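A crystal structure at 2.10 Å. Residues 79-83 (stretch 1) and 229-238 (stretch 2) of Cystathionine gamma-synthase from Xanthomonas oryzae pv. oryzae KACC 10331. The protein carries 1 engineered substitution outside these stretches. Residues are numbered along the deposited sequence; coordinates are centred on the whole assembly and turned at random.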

ATOM      1  N   ALA C  79     -23.318  14.967 -12.150  1.00 31.34           N
ATOM      2  CA  ALA C  79     -22.516  15.254 -13.353  1.00 33.30           C
ATOM      3  C   ALA C  79     -21.062  14.832 -13.090  1.00 32.74           C
ATOM      4  O   ALA C  79     -20.434  14.463 -14.005  1.00 31.97           O
ATOM      5  CB  ALA C  79     -22.668  16.721 -13.744  1.00 31.90           C
ATOM      6  N   GLY C  80     -20.591  14.803 -11.868  1.00 30.66           N
ATOM      7  CA  GLY C  80     -19.196  14.407 -11.572  1.00 29.13           C
ATOM      8  C   GLY C  80     -18.944  14.497 -10.067  1.00 29.79           C
ATOM      9  O   GLY C  80     -19.794  15.128  -9.307  1.00 29.26           O
ATOM     10  N   GLY C  81     -17.840  13.924  -9.637  1.00 29.28           N
ATOM     11  CA  GLY C  81     -17.431  13.878  -8.230  1.00 28.25           C
ATOM     12  C   GLY C  81     -16.018  14.379  -8.045  1.00 29.75           C
ATOM     13  O   GLY C  81     -15.197  14.133  -8.917  1.00 32.20           O
ATOM     14  N   VAL C  82     -15.772  15.057  -6.933  1.00 26.94           N
ATOM     15  CA  VAL C  82     -14.421  15.450  -6.506  1.00 27.27           C
ATOM     16  C   VAL C  82     -14.155  14.710  -5.214  1.00 26.36           C
ATOM     17  O   VAL C  82     -15.022  14.728  -4.361  1.00 24.15           O
ATOM     18  CB  VAL C  82     -14.336  16.973  -6.322  1.00 27.20           C
ATOM     19  CG1 VAL C  82     -12.985  17.424  -5.877  1.00 29.18           C
ATOM     20  CG2 VAL C  82     -14.632  17.639  -7.621  1.00 28.77           C
ATOM     21  N   ILE C  83     -12.958  14.153  -5.087  1.00 24.33           N
ATOM     22  CA  ILE C  83     -12.523  13.372  -3.911  1.00 24.43           C
ATOM     23  C   ILE C  83     -11.515  14.217  -3.108  1.00 25.27           C
ATOM     24  O   ILE C  83     -10.443  14.588  -3.647  1.00 29.18           O
ATOM     25  CB  ILE C  83     -11.951  12.019  -4.380  1.00 23.16           C
ATOM     26  CG1 ILE C  83     -12.949  11.169  -5.209  1.00 25.87           C
ATOM     27  CG2 ILE C  83     -11.466  11.223  -3.178  1.00 25.10           C
ATOM     28  CD1 ILE C  83     -14.266  10.874  -4.556  1.00 23.65           C
ATOM     29  N   LEU C 229     -21.161  23.469 -12.097  1.00 32.48           N
ATOM     30  CA  LEU C 229     -20.706  23.579 -10.694  1.00 33.27           C
ATOM     31  C   LEU C 229     -19.577  22.539 -10.434  1.00 32.13           C
ATOM     32  O   LEU C 229     -18.663  22.772  -9.589  1.00 29.44           O
ATOM     33  CB  LEU C 229     -21.870  23.297  -9.777  1.00 36.37           C
ATOM     34  CG  LEU C 229     -21.983  24.132  -8.530  1.00 42.60           C
ATOM     35  CD1 LEU C 229     -22.889  23.447  -7.525  1.00 39.36           C
ATOM     36  CD2 LEU C 229     -20.661  24.645  -7.975  1.00 38.93           C
ATOM     37  N   HIS C 230     -19.704  21.353 -11.020  1.00 29.96           N
ATOM     38  CA  HIS C 230     -18.665  20.286 -10.920  1.00 31.61           C
ATOM     39  C   HIS C 230     -17.281  20.841 -11.313  1.00 28.25           C
ATOM     40  O   HIS C 230     -16.333  20.622 -10.564  1.00 27.06           O
ATOM     41  CB  HIS C 230     -19.056  19.062 -11.719  1.00 29.53           C
ATOM     42  CG  HIS C 230     -17.970  18.071 -11.820  1.00 28.94           C
ATOM     43  ND1 HIS C 230     -17.433  17.452 -10.700  1.00 32.06           N
ATOM     44  CD2 HIS C 230     -17.242  17.659 -12.878  1.00 30.77           C
ATOM     45  CE1 HIS C 230     -16.431  16.670 -11.088  1.00 26.27           C
ATOM     46  NE2 HIS C 230     -16.326  16.756 -12.418  1.00 27.72           N
ATOM     47  N   GLN C 231     -17.199  21.564 -12.410  1.00 30.90           N
ATOM     48  CA  GLN C 231     -15.968  22.161 -12.985  1.00 33.08           C
ATOM     49  C   GLN C 231     -15.445  23.214 -12.004  1.00 32.24           C
ATOM     50  O   GLN C 231     -14.250  23.265 -11.809  1.00 30.35           O
ATOM     51  CB  GLN C 231     -16.170  22.715 -14.413  1.00 36.15           C
ATOM     52  CG  GLN C 231     -16.207  21.630 -15.504  1.00 43.13           C
ATOM     53  CD  GLN C 231     -15.104  20.567 -15.482  1.00 51.24           C
ATOM     54  OE1 GLN C 231     -15.309  19.386 -15.756  1.00 56.81           O
ATOM     55  NE2 GLN C 231     -13.888  20.930 -15.131  1.00 53.36           N
ATOM     56  N   GLN C 232     -16.304  23.983 -11.368  1.00 29.09           N
ATOM     57  CA  GLN C 232     -15.875  24.923 -10.321  1.00 31.00           C
ATOM     58  C   GLN C 232     -15.336  24.164  -9.126  1.00 29.64           C
ATOM     59  O   GLN C 232     -14.282  24.594  -8.612  1.00 27.82           O
ATOM     60  CB  GLN C 232     -17.031  25.825  -9.955  1.00 33.91           C
ATOM     61  CG  GLN C 232     -17.440  26.731 -11.133  1.00 40.32           C
ATOM     62  CD  GLN C 232     -18.675  27.493 -10.694  1.00 45.83           C
ATOM     63  OE1 GLN C 232     -18.680  28.045  -9.620  1.00 55.91           O
ATOM     64  NE2 GLN C 232     -19.794  27.362 -11.377  1.00 56.80           N
ATOM     65  N   LEU C 233     -15.916  23.030  -8.758  1.00 26.03           N
ATOM     66  CA  LEU C 233     -15.358  22.299  -7.604  1.00 26.25           C
ATOM     67  C   LEU C 233     -13.963  21.725  -7.931  1.00 26.59           C
ATOM     68  O   LEU C 233     -13.079  21.753  -7.041  1.00 26.30           O
ATOM     69  CB  LEU C 233     -16.310  21.208  -7.169  1.00 26.89           C
ATOM     70  CG  LEU C 233     -17.684  21.652  -6.653  1.00 29.94           C
ATOM     71  CD1 LEU C 233     -18.542  20.434  -6.649  1.00 29.93           C
ATOM     72  CD2 LEU C 233     -17.573  22.229  -5.258  1.00 29.34           C
ATOM     73  N   VAL C 234     -13.763  21.240  -9.153  1.00 26.68           N
ATOM     74  CA  VAL C 234     -12.471  20.684  -9.603  1.00 26.51           C
ATOM     75  C   VAL C 234     -11.437  21.802  -9.495  1.00 28.45           C
ATOM     76  O   VAL C 234     -10.320  21.579  -9.065  1.00 27.84           O
ATOM     77  CB  VAL C 234     -12.630  20.132 -11.025  1.00 28.81           C
ATOM     78  CG1 VAL C 234     -11.272  19.877 -11.722  1.00 29.29           C
ATOM     79  CG2 VAL C 234     -13.455  18.819 -11.044  1.00 30.60           C
ATOM     80  N   TRP C 235     -11.774  22.986  -9.976  1.00 28.74           N
ATOM     81  CA  TRP C 235     -10.820  24.103 -10.024  1.00 28.61           C
ATOM     82  C   TRP C 235     -10.438  24.509  -8.578  1.00 27.58           C
ATOM     83  O   TRP C 235      -9.275  24.593  -8.292  1.00 28.38           O
ATOM     84  CB  TRP C 235     -11.459  25.242 -10.814  1.00 30.41           C
ATOM     85  CG  TRP C 235     -10.482  26.345 -11.051  1.00 31.42           C
ATOM     86  CD1 TRP C 235      -9.788  26.558 -12.220  1.00 30.17           C
ATOM     87  CD2 TRP C 235     -10.102  27.391 -10.101  1.00 29.71           C
ATOM     88  NE1 TRP C 235      -9.024  27.703 -12.062  1.00 31.38           N
ATOM     89  CE2 TRP C 235      -9.172  28.221 -10.786  1.00 32.29           C
ATOM     90  CE3 TRP C 235     -10.505  27.755  -8.800  1.00 26.66           C
ATOM     91  CZ2 TRP C 235      -8.569  29.324 -10.158  1.00 31.29           C
ATOM     92  CZ3 TRP C 235      -9.903  28.821  -8.167  1.00 29.97           C
ATOM     93  CH2 TRP C 235      -8.955  29.611  -8.847  1.00 32.11           C
ATOM     94  N   TRP C 236     -11.400  24.664  -7.680  1.00 25.54           N
ATOM     95  CA  TRP C 236     -11.168  25.056  -6.279  1.00 25.68           C
ATOM     96  C   TRP C 236     -10.413  23.965  -5.524  1.00 27.53           C
ATOM     97  O   TRP C 236      -9.538  24.311  -4.673  1.00 26.99           O
ATOM     98  CB  TRP C 236     -12.457  25.444  -5.595  1.00 26.16           C
ATOM     99  CG  TRP C 236     -12.860  26.848  -5.938  1.00 28.93           C
ATOM    100  CD1 TRP C 236     -13.842  27.213  -6.799  1.00 28.80           C
ATOM    101  CD2 TRP C 236     -12.362  28.052  -5.328  1.00 28.19           C
ATOM    102  NE1 TRP C 236     -13.901  28.565  -6.831  1.00 30.24           N
ATOM    103  CE2 TRP C 236     -12.984  29.118  -5.989  1.00 29.92           C
ATOM    104  CE3 TRP C 236     -11.279  28.326  -4.482  1.00 29.73           C
ATOM    105  CZ2 TRP C 236     -12.721  30.457  -5.694  1.00 29.49           C
ATOM    106  CZ3 TRP C 236     -11.018  29.641  -4.159  1.00 33.15           C
ATOM    107  CH2 TRP C 236     -11.733  30.691  -4.759  1.00 32.93           C
ATOM    108  N   ALA C 237     -10.698  22.698  -5.783  1.00 26.26           N
ATOM    109  CA  ALA C 237      -9.997  21.608  -5.084  1.00 27.55           C
ATOM    110  C   ALA C 237      -8.500  21.608  -5.455  1.00 27.47           C
ATOM    111  O   ALA C 237      -7.671  21.431  -4.541  1.00 27.57           O
ATOM    112  CB  ALA C 237     -10.667  20.256  -5.332  1.00 26.31           C
ATOM    113  N   ASN C 238      -8.195  21.806  -6.719  1.00 27.42           N
ATOM    114  CA  ASN C 238      -6.802  21.916  -7.245  1.00 30.44           C
ATOM    115  C   ASN C 238      -6.144  23.161  -6.602  1.00 30.39           C
ATOM    116  O   ASN C 238      -5.058  23.060  -6.057  1.00 32.08           O
ATOM    117  CB  ASN C 238      -6.802  21.938  -8.769  1.00 31.69           C
ATOM    118  CG  ASN C 238      -5.397  22.200  -9.298  1.00 37.45           C
ATOM    119  OD1 ASN C 238      -4.528  21.403  -9.001  1.00 34.24           O
ATOM    120  ND2 ASN C 238      -5.133  23.372  -9.902  1.00 34.52           N
TER

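A strand that lies along a helix usually meets it through every second residue, because side chains on a strand alternate between its two sides while those on a helix return to the same face every three or four positions. This short segment of cystathionine gamma-synthase is a compact example. The strand and the helix run nearly parallel, with 17° between their N-to-C directions and their axes 8.5 Å apart at closest approach. No hydrogen bond joins them. The helix pairs its backbone groups internally, as in the bond from Leu-233 N to Leu-229 O (2.9 Å) and that from Ala-237 N to Leu-233 O (2.9 Å); its contacts with the strand are made by side chains. About 270 Å² of surface, counting both sides, is buried between them by packing alone.

Ala-79 leads into the contact without taking part in it. Its CB points sideways and the residue remains exposed, although the helix covers a little of its surface.

At Gly-80 the backbone itself becomes the packing surface. The CA lies over one face of the His-230 ring, 3.6 Å from the ring centroid and only 11° off the ring normal, the arrangement of a CH-pi contact. The CA atoms of Gly-80 and His-230 are 5.9 Å apart, a close approach for two backbones, and the absence of a side chain on Gly-80 makes room for it. A CB built in ideal geometry on Gly-80 would point toward the helix and come within 2.4 Å of His-230 NE2, a clash. The histidine, with chi1 in the t well, brings its flat ring against the strand, and Gly-80 C sits 3.4 Å from His-230 ND1.

Gly-81 continues along the same ring, with its N 3.4 Å from His-230 CE1. Here the geometry is different: a CB on Gly-81 would point away and find nothing of the helix within 5.5 Å. This contact therefore gives no steric reason for glycine at the second position, in contrast to the first.

Val-82 turns the alternation back toward the helix and supplies the apolar centre of the interface. Buried, and with chi1 at 180°, it spreads its two methyls among several helix residues. CG2 lies 4.0 Å from CB of Leu-233 and 3.8 Å from CG2 of Val-234, and also approaches His-230 CE1 at 4.0 Å; CG1 reaches CB of Ala-237 at 3.7 Å. The branched side chain suits a site where neighbours must be met in more than one direction, while the small methyl of Ala-237 packs against it without projecting further. His-230, Leu-233 and Ala-237, spaced by three and four residues, all direct their CB atoms toward the strand; Val-234 points its CB sideways yet still brings CG2 into the contact.

Ile-83 completes the pattern. Its CA-to-CB bond points away, the helix covers none of its surface, and the side chain is buried elsewhere in the structure.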